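Local coordinates for Myo-inositol phosphohydrolase (Mitsuokella multacida, PDB 4WU3), which probably removes phosphate groups from inositol phosphates such as phytate, as a PTP-like phytase, and binds inositol-(1,3,4,5)-tetrakisphosphate, at residues A[151-156]-A[206-211]; A[216-221]-A[332-337]; A[221-226]-A[320-325]. The protein carries 2 engineered substitutions. All coordinates share one frame; numbering follows the deposited sequence. Where two conformers were deposited one is given.

Contact 1. Residues A[151-156]-A[206-211]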
loop_
_atom_site.group_PDB
_atom_site.type_symbol
_atom_site.label_atom_id
_atom_site.label_comp_id
_atom_site.label_asym_id
_atom_site.label_seq_id
_atom_site.Cartn_x
_atom_site.Cartn_y
_atom_site.Cartn_z
ATOM N N ILE A 151 -2.212 19.538 -12.955
ATOM C CA ILE A 151 -3.651 19.440 -13.090
ATOM C C ILE A 151 -4.325 20.022 -11.838
ATOM O O ILE A 151 -5.305 20.770 -11.935
ATOM C CB ILE A 151 -4.083 17.981 -13.299
ATOM C CG1 ILE A 151 -3.723 17.521 -14.711
ATOM C CG2 ILE A 151 -5.574 17.832 -13.091
ATOM C CD1 ILE A 151 -4.488 18.257 -15.789
ATOM N N ILE A 152 -3.772 19.703 -10.664
ATOM C CA ILE A 152 -4.407 20.065 -9.386
ATOM C C ILE A 152 -4.498 21.576 -9.155
ATOM O O ILE A 152 -5.545 22.080 -8.761
ATOM C CB ILE A 152 -3.682 19.409 -8.194
ATOM C CG1 ILE A 152 -3.945 17.905 -8.196
ATOM C CG2 ILE A 152 -4.130 20.028 -6.878
ATOM C CD1 ILE A 152 -3.048 17.126 -7.267
ATOM N N ILE A 153 -3.411 22.301 -9.399
ATOM C CA ILE A 153 -3.387 23.743 -9.124
ATOM C C ILE A 153 -4.446 24.514 -9.929
ATOM O O ILE A 153 -5.253 25.254 -9.349
ATOM C CB ILE A 153 -1.987 24.345 -9.364
ATOM C CG1 ILE A 153 -0.955 23.709 -8.417
ATOM C CG2 ILE A 153 -1.998 25.862 -9.180
ATOM C CD1 ILE A 153 -1.336 23.758 -6.955
ATOM N N PRO A 154 -4.453 24.360 -11.265
ATOM C CA PRO A 154 -5.495 25.052 -12.046
ATOM C C PRO A 154 -6.913 24.519 -11.805
ATOM O O PRO A 154 -7.870 25.266 -11.909
ATOM C CB PRO A 154 -5.068 24.823 -13.508
ATOM C CG PRO A 154 -4.080 23.697 -13.473
ATOM C CD PRO A 154 -3.421 23.751 -12.125
ATOM N N LEU A 155 -7.047 23.239 -11.486
ATOM C CA LEU A 155 -8.347 22.673 -11.162
ATOM C C LEU A 155 -8.931 23.320 -9.902
ATOM O O LEU A 155 -10.104 23.727 -9.872
ATOM C CB LEU A 155 -8.250 21.154 -10.992
ATOM C CG LEU A 155 -9.573 20.480 -10.614
ATOM C CD1 LEU A 155 -10.671 20.814 -11.624
ATOM C CD2 LEU A 155 -9.396 18.973 -10.495
ATOM N N GLU A 156 -8.101 23.409 -8.869
ATOM C CA GLU A 156 -8.453 24.081 -7.608
ATOM C C GLU A 156 -8.881 25.547 -7.812
ATOM O O GLU A 156 -9.855 25.994 -7.220
ATOM C CB GLU A 156 -7.249 24.006 -6.659
ATOM C CG GLU A 156 -7.392 24.676 -5.300
ATOM C CD GLU A 156 -6.161 24.428 -4.418
ATOM O OE1 GLU A 156 -5.085 25.042 -4.651
ATOM O OE2 GLU A 156 -6.268 23.597 -3.483
ATOM N N TYR A 206 4.524 31.530 0.789
ATOM C CA TYR A 206 3.733 30.342 0.509
ATOM C C TYR A 206 4.502 29.345 -0.343
ATOM O O TYR A 206 5.179 29.724 -1.297
ATOM C CB TYR A 206 2.458 30.739 -0.229
ATOM C CG TYR A 206 1.515 29.595 -0.533
ATOM C CD1 TYR A 206 0.743 29.033 0.470
ATOM C CD2 TYR A 206 1.365 29.094 -1.833
ATOM C CE1 TYR A 206 -0.114 27.994 0.211
ATOM C CE2 TYR A 206 0.479 28.058 -2.101
ATOM C CZ TYR A 206 -0.247 27.516 -1.066
ATOM O OH TYR A 206 -1.133 26.495 -1.285
ATOM N N PHE A 207 4.374 28.067 -0.003
ATOM C CA PHE A 207 4.938 26.995 -0.811
ATOM C C PHE A 207 3.997 25.790 -0.780
ATOM O O PHE A 207 3.526 25.387 0.283
ATOM C CB PHE A 207 6.320 26.610 -0.303
ATOM C CG PHE A 207 6.989 25.553 -1.125
ATOM C CD1 PHE A 207 7.539 25.867 -2.357
ATOM C CD2 PHE A 207 7.073 24.245 -0.666
ATOM C CE1 PHE A 207 8.154 24.900 -3.128
ATOM C CE2 PHE A 207 7.695 23.270 -1.431
ATOM C CZ PHE A 207 8.237 23.599 -2.666
ATOM N N ARG A 208 3.719 25.232 -1.947
ATOM C CA ARG A 208 2.763 24.143 -2.074
ATOM C C ARG A 208 3.426 22.868 -2.558
ATOM O O ARG A 208 4.222 22.885 -3.489
ATOM C CB ARG A 208 1.662 24.529 -3.066
ATOM C CG ARG A 208 0.617 23.449 -3.326
ATOM C CD ARG A 208 -0.369 23.326 -2.180
ATOM N NE ARG A 208 -1.561 22.545 -2.532
ATOM C CZ ARG A 208 -2.653 23.046 -3.109
ATOM N NH1 ARG A 208 -2.715 24.327 -3.423
ATOM N NH2 ARG A 208 -3.695 22.263 -3.375
ATOM N N LEU A 209 3.094 21.771 -1.894
ATOM C CA LEU A 209 3.307 20.433 -2.410
ATOM C C LEU A 209 1.974 19.757 -2.428
ATOM O O LEU A 209 1.292 19.748 -1.414
ATOM C CB LEU A 209 4.206 19.633 -1.481
ATOM C CG LEU A 209 5.639 20.105 -1.423
ATOM C CD1 LEU A 209 6.411 19.205 -0.473
ATOM C CD2 LEU A 209 6.232 20.084 -2.816
ATOM N N THR A 210 1.600 19.166 -3.553
ATOM C CA THR A 210 0.287 18.547 -3.675
ATOM C C THR A 210 0.291 17.068 -3.255
ATOM O O THR A 210 0.186 16.179 -4.093
ATOM C CB THR A 210 -0.234 18.707 -5.108
ATOM O OG1 THR A 210 0.778 18.304 -6.038
ATOM C CG2 THR A 210 -0.579 20.165 -5.360
ATOM N N LEU A 211 0.389 16.818 -1.950
ATOM C CA LEU A 211 0.529 15.452 -1.427
ATOM C C LEU A 211 -0.808 14.808 -1.110
ATOM O O LEU A 211 -1.663 15.421 -0.470
ATOM C CB LEU A 211 1.362 15.442 -0.146
ATOM C CG LEU A 211 2.734 16.084 -0.244
ATOM C CD1 LEU A 211 3.518 15.851 1.037
ATOM C CD2 LEU A 211 3.480 15.540 -1.441
#
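The guanidinium of R208 has I153 CD1 over one face, 3.8 Å off the plane and nearer its border than its centre, and the carboxylate of E156 at its edge. Grip is end-on, one nitrogen to each oxygen. R208 NH1 gives E156 OE1 a nearly straight salt-bridge bond of 2.8 Å on the syn lone pair, with that oxygen practically in the guanidinium plane. The second bond, R208 NH2 to E156 OE2 at 2.9 Å, is more bent (145°): the planes are turned 36° apart, and NH2 meets OE2 on its syn side but out of the carboxylate plane. Both chains set out with CG anti to the backbone N, but E156 runs on extended while R208 bends at chi2 (76°), and they meet from opposite directions. Beside this buried ion pair lies a small apolar patch. I152 and T210 meet tip to tip, CG2 to CG2 at 3.9 Å, and I153 CD1, whose side chain runs alongside R208 in the opposite sense, sits 4.0 Å from T210 CG2. Each charged partner has a further bond: H126 N donates to E156 OE2, and R208 NE to R122 O. The pairing ties helix 149-161 to strand 205-211, outermost in a five-stranded mixed sheet consistent with the PTP-like phytase fold; strand 116-122 pairs with it in parallel, and helix 219-230 packs against F207, L209 and L211.

Contact 2. Residues A[216-221]-A[332-337]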
loop_
_atom_site.group_PDB
_atom_site.type_symbol
_atom_site.label_atom_id
_atom_site.label_comp_id
_atom_site.label_asym_id
_atom_site.label_seq_id
_atom_site.Cartn_x
_atom_site.Cartn_y
_atom_site.Cartn_z
ATOM N N ARG A 216 3.213 8.873 1.962
ATOM C CA ARG A 216 4.459 9.629 1.936
ATOM C C ARG A 216 4.501 10.474 0.684
ATOM O O ARG A 216 3.837 10.160 -0.295
ATOM C CB ARG A 216 5.653 8.671 1.910
ATOM C CG ARG A 216 5.512 7.567 0.857
ATOM C CD ARG A 216 6.862 7.005 0.451
ATOM N NE ARG A 216 7.654 8.025 -0.225
ATOM C CZ ARG A 216 8.852 7.816 -0.756
ATOM N NH1 ARG A 216 9.416 6.615 -0.689
ATOM N NH2 ARG A 216 9.481 8.809 -1.365
ATOM N N PRO A 217 5.309 11.536 0.691
ATOM C CA PRO A 217 5.604 12.229 -0.566
ATOM C C PRO A 217 6.376 11.318 -1.537
ATOM O O PRO A 217 7.219 10.535 -1.097
ATOM C CB PRO A 217 6.507 13.373 -0.117
ATOM C CG PRO A 217 7.201 12.831 1.082
ATOM C CD PRO A 217 6.190 11.978 1.784
ATOM N N ASP A 218 6.071 11.394 -2.832
ATOM C CA ASP A 218 6.872 10.703 -3.840
ATOM C C ASP A 218 8.189 11.443 -4.020
ATOM O O ASP A 218 8.293 12.632 -3.715
ATOM C CB ASP A 218 6.132 10.630 -5.178
ATOM C CG ASP A 218 4.959 9.672 -5.140
ATOM O OD1 ASP A 218 5.009 8.701 -4.352
ATOM O OD2 ASP A 218 3.983 9.886 -5.896
ATOM N N ASP A 219 9.186 10.731 -4.524
ATOM C CA ASP A 219 10.539 11.269 -4.686
ATOM C C ASP A 219 10.618 12.661 -5.360
ATOM O O ASP A 219 11.346 13.528 -4.885
ATOM C CB ASP A 219 11.415 10.268 -5.449
ATOM C CG ASP A 219 11.699 8.995 -4.659
ATOM O OD1 ASP A 219 11.270 8.887 -3.490
ATOM O OD2 ASP A 219 12.371 8.086 -5.202
ATOM N N PRO A 220 9.899 12.872 -6.478
ATOM C CA PRO A 220 10.020 14.176 -7.141
ATOM C C PRO A 220 9.550 15.344 -6.268
ATOM O O PRO A 220 10.070 16.456 -6.407
ATOM C CB PRO A 220 9.124 14.035 -8.381
ATOM C CG PRO A 220 9.031 12.571 -8.627
ATOM C CD PRO A 220 9.134 11.903 -7.287
ATOM N N ASP A 221 8.579 15.083 -5.385
ATOM C CA ASP A 221 8.098 16.080 -4.423
ATOM C C ASP A 221 9.084 16.326 -3.274
ATOM O O ASP A 221 9.190 17.435 -2.748
ATOM C CB ASP A 221 6.749 15.651 -3.851
ATOM C CG ASP A 221 5.593 16.001 -4.767
ATOM O OD1 ASP A 221 5.658 17.056 -5.426
ATOM O OD2 ASP A 221 4.615 15.231 -4.821
ATOM N N SER A 332 10.905 5.724 -4.782
ATOM C CA SER A 332 9.504 5.513 -5.095
ATOM C C SER A 332 9.380 5.255 -6.598
ATOM O O SER A 332 10.240 5.630 -7.379
ATOM C CB SER A 332 8.643 6.711 -4.695
ATOM O OG SER A 332 9.038 7.873 -5.391
ATOM N N TRP A 333 8.310 4.594 -6.993
ATOM C CA TRP A 333 8.109 4.277 -8.389
ATOM C C TRP A 333 7.592 5.491 -9.148
ATOM O O TRP A 333 6.739 6.248 -8.668
ATOM C CB TRP A 333 7.133 3.105 -8.527
ATOM C CG TRP A 333 6.863 2.693 -9.949
ATOM C CD1 TRP A 333 7.547 1.755 -10.675
ATOM C CD2 TRP A 333 5.847 3.214 -10.820
ATOM N NE1 TRP A 333 7.006 1.652 -11.936
ATOM C CE2 TRP A 333 5.966 2.534 -12.053
ATOM C CE3 TRP A 333 4.850 4.188 -10.679
ATOM C CZ2 TRP A 333 5.130 2.796 -13.136
ATOM C CZ3 TRP A 333 4.010 4.443 -11.761
ATOM C CH2 TRP A 333 4.159 3.749 -12.973
ATOM N N GLU A 334 8.117 5.656 -10.355
ATOM C CA GLU A 334 7.697 6.709 -11.267
ATOM C C GLU A 334 7.526 6.111 -12.672
ATOM O O GLU A 334 8.268 5.201 -13.047
ATOM C CB GLU A 334 8.751 7.820 -11.289
ATOM C CG GLU A 334 8.729 8.738 -10.070
ATOM C CD GLU A 334 7.652 9.803 -10.158
ATOM O OE1 GLU A 334 7.595 10.515 -11.187
ATOM O OE2 GLU A 334 6.868 9.944 -9.198
ATOM N N PRO A 335 6.539 6.597 -13.451
ATOM C CA PRO A 335 6.468 6.127 -14.826
ATOM C C PRO A 335 7.683 6.570 -15.630
ATOM O O PRO A 335 8.266 7.621 -15.350
ATOM C CB PRO A 335 5.190 6.776 -15.364
ATOM C CG PRO A 335 4.845 7.871 -14.412
ATOM C CD PRO A 335 5.412 7.471 -13.084
ATOM N N ASP A 336 8.083 5.758 -16.600
ATOM C CA ASP A 336 9.144 6.141 -17.534
ATOM C C ASP A 336 8.485 6.433 -18.884
ATOM O O ASP A 336 7.890 5.550 -19.499
ATOM C CB ASP A 336 10.186 5.031 -17.652
ATOM C CG ASP A 336 11.336 5.385 -18.585
ATOM O OD1 ASP A 336 11.322 6.455 -19.235
ATOM O OD2 ASP A 336 12.276 4.567 -18.668
ATOM N N TYR A 337 8.587 7.680 -19.330
ATOM C CA TYR A 337 7.931 8.118 -20.555
ATOM C C TYR A 337 8.875 8.122 -21.740
ATOM O O TYR A 337 8.494 8.541 -22.818
ATOM C CB TYR A 337 7.345 9.526 -20.373
ATOM C CG TYR A 337 6.192 9.557 -19.401
ATOM C CD1 TYR A 337 5.069 8.781 -19.623
ATOM C CD2 TYR A 337 6.238 10.330 -18.256
ATOM C CE1 TYR A 337 4.019 8.777 -18.735
ATOM C CE2 TYR A 337 5.190 10.338 -17.360
ATOM C CZ TYR A 337 4.079 9.560 -17.607
ATOM O OH TYR A 337 3.008 9.557 -16.736
#
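D219 and S332 exchange two hydrogen bonds. The backbone N of D219 donates to S332 OG at 3.0 Å, close to straight at 169°, while S332 N donates back to D219 OD2 at 2.8 Å, coming in from above the carboxylate plane. S332 OG can take that amide because chi1 of 61° holds it between its own backbone N and carbonyl carbon, facing the start of helix 219-230. D218, in the N-cap position, makes no side-chain capping bond there, so the hydroxyl from the distant loop is what meets the helix's first amide. R216 forms the next layer. Its guanidinium lies with S332 CB 3.8 Å above one face, and its NH2 reaches D219 OD1 at 2.8 Å in a salt bridge, nearly in line with the C-O bond. R216 also grips P217 O side-on with NE (2.7 Å) and NH2 (2.9 Å), the oxygen lying close to the guanidinium plane. D219 thus bonds R216 through OD1 and the S332 amide through OD2. Farther out, R216 packs on E299, R300 and F303 of helix 291-313. R216 follows closely after H214, which lines an inositol phosphate pocket; this strand-to-helix loop is probably the counterpart of the WPD loop of protein tyrosine phosphatases.

Contact 3. Residues A[221-226]-A[320-325]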
loop_
_atom_site.group_PDB
_atom_site.type_symbol
_atom_site.label_atom_id
_atom_site.label_comp_id
_atom_site.label_asym_id
_atom_site.label_seq_id
_atom_site.Cartn_x
_atom_site.Cartn_y
_atom_site.Cartn_z
ATOM N N ASP A 221 8.579 15.083 -5.385
ATOM C CA ASP A 221 8.098 16.080 -4.423
ATOM C C ASP A 221 9.084 16.326 -3.274
ATOM O O ASP A 221 9.190 17.435 -2.748
ATOM C CB ASP A 221 6.749 15.651 -3.851
ATOM C CG ASP A 221 5.593 16.001 -4.767
ATOM O OD1 ASP A 221 5.658 17.056 -5.426
ATOM O OD2 ASP A 221 4.615 15.231 -4.821
ATOM N N VAL A 222 9.796 15.280 -2.878
ATOM C CA VAL A 222 10.925 15.455 -1.991
ATOM C C VAL A 222 11.950 16.351 -2.697
ATOM O O VAL A 222 12.427 17.313 -2.112
ATOM C CB VAL A 222 11.556 14.107 -1.593
ATOM C CG1 VAL A 222 12.766 14.323 -0.687
ATOM C CG2 VAL A 222 10.530 13.221 -0.906
ATOM N N ASP A 223 12.267 16.065 -3.960
ATOM C CA ASP A 223 13.256 16.887 -4.683
ATOM C C ASP A 223 12.832 18.360 -4.727
ATOM O O ASP A 223 13.653 19.279 -4.577
ATOM C CB ASP A 223 13.426 16.408 -6.132
ATOM C CG ASP A 223 14.364 15.206 -6.274
ATOM O OD1 ASP A 223 14.915 14.704 -5.272
ATOM O OD2 ASP A 223 14.546 14.761 -7.424
ATOM N N LYS A 224 11.543 18.567 -4.976
ATOM C CA LYS A 224 10.991 19.897 -5.079
ATOM C C LYS A 224 11.107 20.629 -3.747
ATOM O O LYS A 224 11.511 21.790 -3.710
ATOM C CB LYS A 224 9.533 19.836 -5.535
ATOM C CG LYS A 224 8.913 21.207 -5.683
ATOM C CD LYS A 224 7.451 21.149 -6.091
ATOM C CE LYS A 224 6.958 22.550 -6.434
ATOM N NZ LYS A 224 5.514 22.707 -6.117
ATOM N N PHE A 225 10.780 19.943 -2.655
ATOM C CA PHE A 225 10.935 20.527 -1.323
ATOM C C PHE A 225 12.382 20.923 -1.024
ATOM O O PHE A 225 12.633 22.015 -0.510
ATOM C CB PHE A 225 10.454 19.573 -0.233
ATOM C CG PHE A 225 10.766 20.057 1.145
ATOM C CD1 PHE A 225 10.021 21.076 1.713
ATOM C CD2 PHE A 225 11.826 19.524 1.860
ATOM C CE1 PHE A 225 10.317 21.539 2.982
ATOM C CE2 PHE A 225 12.128 19.982 3.124
ATOM C CZ PHE A 225 11.371 20.984 3.687
ATOM N N LEU A 226 13.322 20.032 -1.328
ATOM C CA LEU A 226 14.749 20.269 -1.069
ATOM C C LEU A 226 15.315 21.463 -1.833
ATOM O O LEU A 226 16.097 22.258 -1.294
ATOM C CB LEU A 226 15.561 19.020 -1.390
ATOM C CG LEU A 226 15.334 17.908 -0.377
ATOM C CD1 LEU A 226 15.969 16.593 -0.810
ATOM C CD2 LEU A 226 15.855 18.347 0.980
ATOM N N PRO A 320 20.673 14.977 -5.823
ATOM C CA PRO A 320 19.246 15.025 -5.516
ATOM C C PRO A 320 18.791 13.744 -4.816
ATOM O O PRO A 320 19.382 12.681 -5.037
ATOM C CB PRO A 320 18.583 15.144 -6.897
ATOM C CG PRO A 320 19.652 15.669 -7.804
ATOM C CD PRO A 320 20.944 15.122 -7.264
ATOM N N TYR A 321 17.752 13.849 -3.986
ATOM C CA TYR A 321 17.261 12.707 -3.229
ATOM C C TYR A 321 16.819 11.586 -4.165
ATOM O O TYR A 321 17.142 10.417 -3.944
ATOM C CB TYR A 321 16.104 13.091 -2.293
ATOM C CG TYR A 321 15.499 11.869 -1.661
ATOM C CD1 TYR A 321 16.028 11.330 -0.509
ATOM C CD2 TYR A 321 14.452 11.206 -2.263
ATOM C CE1 TYR A 321 15.500 10.177 0.052
ATOM C CE2 TYR A 321 13.917 10.053 -1.708
ATOM C CZ TYR A 321 14.446 9.546 -0.550
ATOM O OH TYR A 321 13.920 8.402 0.006
ATOM N N SER A 322 16.083 11.947 -5.211
ATOM C CA SER A 322 15.597 10.967 -6.184
ATOM C C SER A 322 16.745 10.185 -6.819
ATOM O O SER A 322 16.618 8.985 -7.064
ATOM C CB SER A 322 14.778 11.664 -7.274
ATOM O OG SER A 322 15.543 12.688 -7.887
ATOM N N VAL A 323 17.865 10.867 -7.067
ATOM C CA VAL A 323 19.029 10.239 -7.685
ATOM C C VAL A 323 19.698 9.297 -6.697
ATOM O O VAL A 323 19.981 8.142 -7.017
ATOM C CB VAL A 323 20.036 11.289 -8.220
ATOM C CG1 VAL A 323 21.271 10.612 -8.793
ATOM C CG2 VAL A 323 19.390 12.146 -9.297
ATOM N N TRP A 324 19.942 9.783 -5.487
ATOM C CA TRP A 324 20.482 8.939 -4.437
ATOM C C TRP A 324 19.574 7.723 -4.205
ATOM O O TRP A 324 20.051 6.591 -4.096
ATOM C CB TRP A 324 20.624 9.748 -3.149
ATOM C CG TRP A 324 21.015 8.933 -1.975
ATOM C CD1 TRP A 324 22.286 8.686 -1.530
ATOM C CD2 TRP A 324 20.134 8.265 -1.068
ATOM N NE1 TRP A 324 22.245 7.895 -0.404
ATOM C CE2 TRP A 324 20.935 7.619 -0.105
ATOM C CE3 TRP A 324 18.745 8.135 -0.987
ATOM C CZ2 TRP A 324 20.393 6.866 0.925
ATOM C CZ3 TRP A 324 18.211 7.384 0.029
ATOM C CH2 TRP A 324 19.030 6.757 0.976
ATOM N N ALA A 325 18.269 7.955 -4.123
ATOM C CA ALA A 325 17.334 6.885 -3.781
ATOM C C ALA A 325 17.313 5.798 -4.852
ATOM O O ALA A 325 17.227 4.612 -4.535
ATOM C CB ALA A 325 15.934 7.433 -3.567
HETATM O O HOH W 1 16.675 16.488 -3.865
#
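V222 lays its CG1 methyl against the ring of Y321, 3.8 Å from Y321 CG, meeting it obliquely, and one turn on L226 CD1 touches Y321 CB, also at 3.8 Å. This is helix-helix packing in which one helix side meets another helix's N terminus: helices 219-230 and 321-327 run at 136° to each other through these segments, their axes 9.5 Å apart at the closest. With its CG anti to the backbone N (chi1 173°), Y321 places its ring between helix 219-230 and helix 291-313, touching V222 on the first and, on the second, packing on H306 and meeting the Y310 ring edge-to-face. Flanking this buried patch, D223 turns its carboxylate to the first turn of helix 321-327, just past P320 at the N-cap position. S322 N donates to D223 OD1 at 3.0 Å, on the syn side and only slightly out of the carboxylate plane. S322 OG also points at D223 OD2, but the modelled separation is too short to be trusted in detail. A negative group placed here would be expected to interact favourably with the helix dipole. The carboxylate has a further link to the helix start through a single ordered water, which donates to D223 OD1 at 2.9 Å and accepts from Y321 N at 2.9 Å.

How the contacts relate
Going along the chain from the N terminus, contact 1 comes first and closes a loop of 49 residues, bringing helix 149-161 onto strand 205-211. Contact 2 opens in the loop that leads on from this strand and at the start of helix 219-230, and closes 110 residues later at 332-337; since contact 1 is complete at 211, before contact 2 begins at 216, the two are in series. Contact 3, which shares D221 with contact 2, is nested inside that larger loop and joins the same helix to helix 321-327. Helix 219-230 is thus the common element: K224 NZ reaches back to R208 O of contact 1, D219 of contact 2 packs on Y321, S322 and A325 of contact 3, and L211 touches P217 and D221.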